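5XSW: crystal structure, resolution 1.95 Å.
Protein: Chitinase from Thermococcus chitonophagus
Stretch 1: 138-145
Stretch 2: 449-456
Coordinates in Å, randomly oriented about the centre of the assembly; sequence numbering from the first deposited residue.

Stretch 1 (138-145) SYYDPHVK
Stretch 2 449-456: YRYDFLTI

The helix of stretch 2 is kinked at this contact: N of Leu-454 and of Thr-455 lacks its bond to the preceding turn, and Tyr-451 O, the would-be acceptor of Thr-455 N, takes one from water 1 instead, with Tyr-139 OH 3.1 Å from Tyr-451 O. Thr-455 N bonds weakly to Asp-452 O (3.1 Å). Residues over 300 positions apart in one chain bury 387 Å² here. Stretch 2 is helical throughout. Stretch 1 enters as helix at Ser-138 and Tyr-139; Tyr-140 (phi/psi -105/5), extended Asp-141 (-66/121) and Pro-142 (-82/-4) precede an extended run, His-143 to Lys-145 (-72/135, -104/128, -97/106). The nearest CA atoms, of Tyr-140 and Tyr-451, lie 6.6 Å apart.

Tyr-139 (chi1 t, chi2 -83°) starts sideways, but its long ring carries OH to the helix, donating to Asp-452 OD1 at 2.7 Å. A carboxylate suits this buried site as a strong acceptor; chi1 m and chi2 -48° place it at the ring edge. Water 2 donates to Asp-452 OD1 (2.6 Å) and accepts from Tyr-140 OH (2.7 Å; chi1 m, chi2 -74°). The CA-to-CB bond of compact Thr-455 (m) points toward stretch 1; its OG1 lies 3.5 Å from Tyr-139 CE2. Water 1 donates to Tyr-139 O and Tyr-451 O, 2.8 Å each.

Tyr-451 (m, chi2 -77°), its CA-to-CB bond toward stretch 1, contributes the largest covered area, 97 Å². Its CE1 lies 3.7 Å from Tyr-140 O and its OH 3.7 Å from Pro-142 CB, so the ring runs along the backbone between them.

Arg-450 is extended (chi1, chi2 180°, chi3 159°, chi4 175°); its NH2 donates to Pro-142 O (3.1 Å, 157°). Water 3 joins Pro-142 O (2.8 Å) to Arg-450 NH1 (3.0 Å). Val-144 (t) sets methyl CG2 3.8 Å from Arg-450 NH2 without competing for hydrogen bonds. Asp-141 OD1 accepts from His-143 N (2.9 Å), bracing the turn.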

# COMPACT_ATOMS: atom_id res chain seq x y z
N SER A 138 20.69 40.13 6.61
CA SER A 138 20.27 39.09 5.67
C SER A 138 19.00 38.36 6.20
O SER A 138 18.06 38.12 5.45
CB SER A 138 21.42 38.12 5.44
OG SER A 138 21.02 37.07 4.56
N TYR A 139 18.96 38.08 7.49
CA TYR A 139 17.86 37.36 8.09
C TYR A 139 16.53 38.08 7.86
O TYR A 139 15.55 37.41 7.55
CB TYR A 139 18.14 37.13 9.58
CG TYR A 139 17.17 36.26 10.38
CD1 TYR A 139 15.99 36.82 10.91
CD2 TYR A 139 17.48 34.93 10.70
CE1 TYR A 139 15.11 36.03 11.73
CE2 TYR A 139 16.61 34.16 11.49
CZ TYR A 139 15.43 34.74 11.98
OH TYR A 139 14.61 33.99 12.77
N TYR A 140 16.51 39.43 7.93
CA TYR A 140 15.25 40.20 7.85
C TYR A 140 15.06 40.87 6.53
O TYR A 140 14.09 41.57 6.35
CB TYR A 140 15.13 41.26 8.98
CG TYR A 140 15.05 40.68 10.36
CD1 TYR A 140 13.87 40.07 10.81
CD2 TYR A 140 16.13 40.74 11.23
CE1 TYR A 140 13.79 39.54 12.09
CE2 TYR A 140 16.06 40.16 12.52
CZ TYR A 140 14.88 39.58 12.95
OH TYR A 140 14.78 39.02 14.20
N ASP A 141 15.96 40.62 5.59
CA ASP A 141 15.91 41.25 4.30
C ASP A 141 14.67 40.81 3.49
O ASP A 141 14.46 39.62 3.23
CB ASP A 141 17.19 40.93 3.52
CG ASP A 141 17.29 41.66 2.20
OD1 ASP A 141 16.32 42.35 1.77
OD2 ASP A 141 18.35 41.53 1.56
N PRO A 142 13.83 41.78 3.11
CA PRO A 142 12.61 41.35 2.41
C PRO A 142 12.83 41.08 0.93
O PRO A 142 11.88 40.66 0.28
CB PRO A 142 11.66 42.54 2.59
CG PRO A 142 12.61 43.75 2.78
CD PRO A 142 13.81 43.20 3.51
N HIS A 143 14.02 41.32 0.40
CA HIS A 143 14.19 41.18 -1.03
C HIS A 143 14.15 39.68 -1.35
O HIS A 143 14.77 38.89 -0.66
CB HIS A 143 15.51 41.80 -1.50
CG HIS A 143 15.93 41.36 -2.87
ND1 HIS A 143 15.59 42.06 -4.01
CD2 HIS A 143 16.67 40.30 -3.29
CE1 HIS A 143 16.10 41.45 -5.07
NE2 HIS A 143 16.76 40.38 -4.65
N VAL A 144 13.41 39.32 -2.39
CA VAL A 144 13.20 37.94 -2.80
C VAL A 144 14.03 37.61 -4.03
O VAL A 144 13.96 38.30 -5.01
CB VAL A 144 11.70 37.68 -3.13
CG1 VAL A 144 11.47 36.26 -3.71
CG2 VAL A 144 10.84 37.93 -1.88
N LYS A 145 14.81 36.54 -3.96
CA LYS A 145 15.61 36.09 -5.09
C LYS A 145 14.89 34.96 -5.86
O LYS A 145 14.81 33.86 -5.36
CB LYS A 145 16.95 35.58 -4.56
CG LYS A 145 17.88 35.00 -5.62
CD LYS A 145 19.24 34.52 -5.04
CE LYS A 145 19.10 33.17 -4.31
NZ LYS A 145 20.38 32.38 -4.20
N TYR A 449 6.23 33.56 10.42
CA TYR A 449 6.39 32.28 9.70
C TYR A 449 7.54 32.42 8.69
O TYR A 449 8.52 31.67 8.71
CB TYR A 449 5.10 31.90 9.00
CG TYR A 449 5.32 30.69 8.11
CD1 TYR A 449 5.27 29.42 8.63
CD2 TYR A 449 5.57 30.84 6.77
CE1 TYR A 449 5.44 28.25 7.79
CE2 TYR A 449 5.76 29.71 5.90
CZ TYR A 449 5.68 28.45 6.44
OH TYR A 449 5.85 27.37 5.60
N ARG A 450 7.45 33.43 7.85
CA ARG A 450 8.45 33.61 6.80
C ARG A 450 9.90 33.75 7.36
O ARG A 450 10.83 33.08 6.89
CB ARG A 450 8.09 34.86 5.96
CG ARG A 450 9.13 35.07 4.86
CD ARG A 450 8.83 36.27 4.00
NE ARG A 450 10.04 36.71 3.32
CZ ARG A 450 10.06 37.69 2.40
NH1 ARG A 450 8.94 38.31 2.02
NH2 ARG A 450 11.21 38.04 1.86
N TYR A 451 10.06 34.60 8.38
CA TYR A 451 11.42 34.97 8.84
C TYR A 451 11.96 34.08 9.94
O TYR A 451 13.17 33.84 10.02
CB TYR A 451 11.43 36.45 9.27
CG TYR A 451 11.20 37.39 8.11
CD1 TYR A 451 12.20 37.68 7.21
CD2 TYR A 451 9.93 37.90 7.87
CE1 TYR A 451 11.97 38.51 6.12
CE2 TYR A 451 9.69 38.73 6.79
CZ TYR A 451 10.71 39.02 5.92
OH TYR A 451 10.43 39.86 4.85
N ASP A 452 11.08 33.58 10.81
CA ASP A 452 11.53 32.88 12.00
C ASP A 452 11.31 31.37 12.05
O ASP A 452 11.94 30.68 12.85
CB ASP A 452 10.81 33.47 13.23
CG ASP A 452 11.12 34.93 13.43
OD1 ASP A 452 12.32 35.30 13.37
OD2 ASP A 452 10.16 35.70 13.62
N PHE A 453 10.32 30.85 11.32
CA PHE A 453 9.94 29.48 11.67
C PHE A 453 11.02 28.42 11.32
O PHE A 453 11.15 27.41 12.03
CB PHE A 453 8.55 29.09 11.03
CG PHE A 453 7.99 27.80 11.61
CD1 PHE A 453 7.66 27.73 12.94
CD2 PHE A 453 7.81 26.67 10.80
CE1 PHE A 453 7.18 26.52 13.52
CE2 PHE A 453 7.33 25.47 11.33
CZ PHE A 453 7.01 25.39 12.69
N LEU A 454 11.82 28.61 10.27
CA LEU A 454 12.89 27.64 10.04
C LEU A 454 13.89 27.59 11.20
O LEU A 454 14.40 26.52 11.56
CB LEU A 454 13.68 27.94 8.76
CG LEU A 454 12.97 27.60 7.44
CD1 LEU A 454 13.89 27.92 6.21
CD2 LEU A 454 12.58 26.08 7.48
N THR A 455 14.13 28.75 11.81
CA THR A 455 15.08 28.77 12.96
C THR A 455 14.47 28.02 14.16
O THR A 455 15.14 27.22 14.83
CB THR A 455 15.46 30.24 13.28
OG1 THR A 455 16.20 30.79 12.18
CG2 THR A 455 16.38 30.29 14.55
N ILE A 456 13.16 28.19 14.37
CA ILE A 456 12.45 27.43 15.40
C ILE A 456 12.56 25.93 15.15
O ILE A 456 12.86 25.12 16.06
CB ILE A 456 10.95 27.82 15.47
CG1 ILE A 456 10.74 29.27 15.93
CG2 ILE A 456 10.19 26.75 16.33
CD1 ILE A 456 11.10 29.52 17.47
O HOH W 1 15.08 34.71 8.12
O HOH W 2 12.61 37.54 14.69
O HOH W 3 9.11 40.78 0.38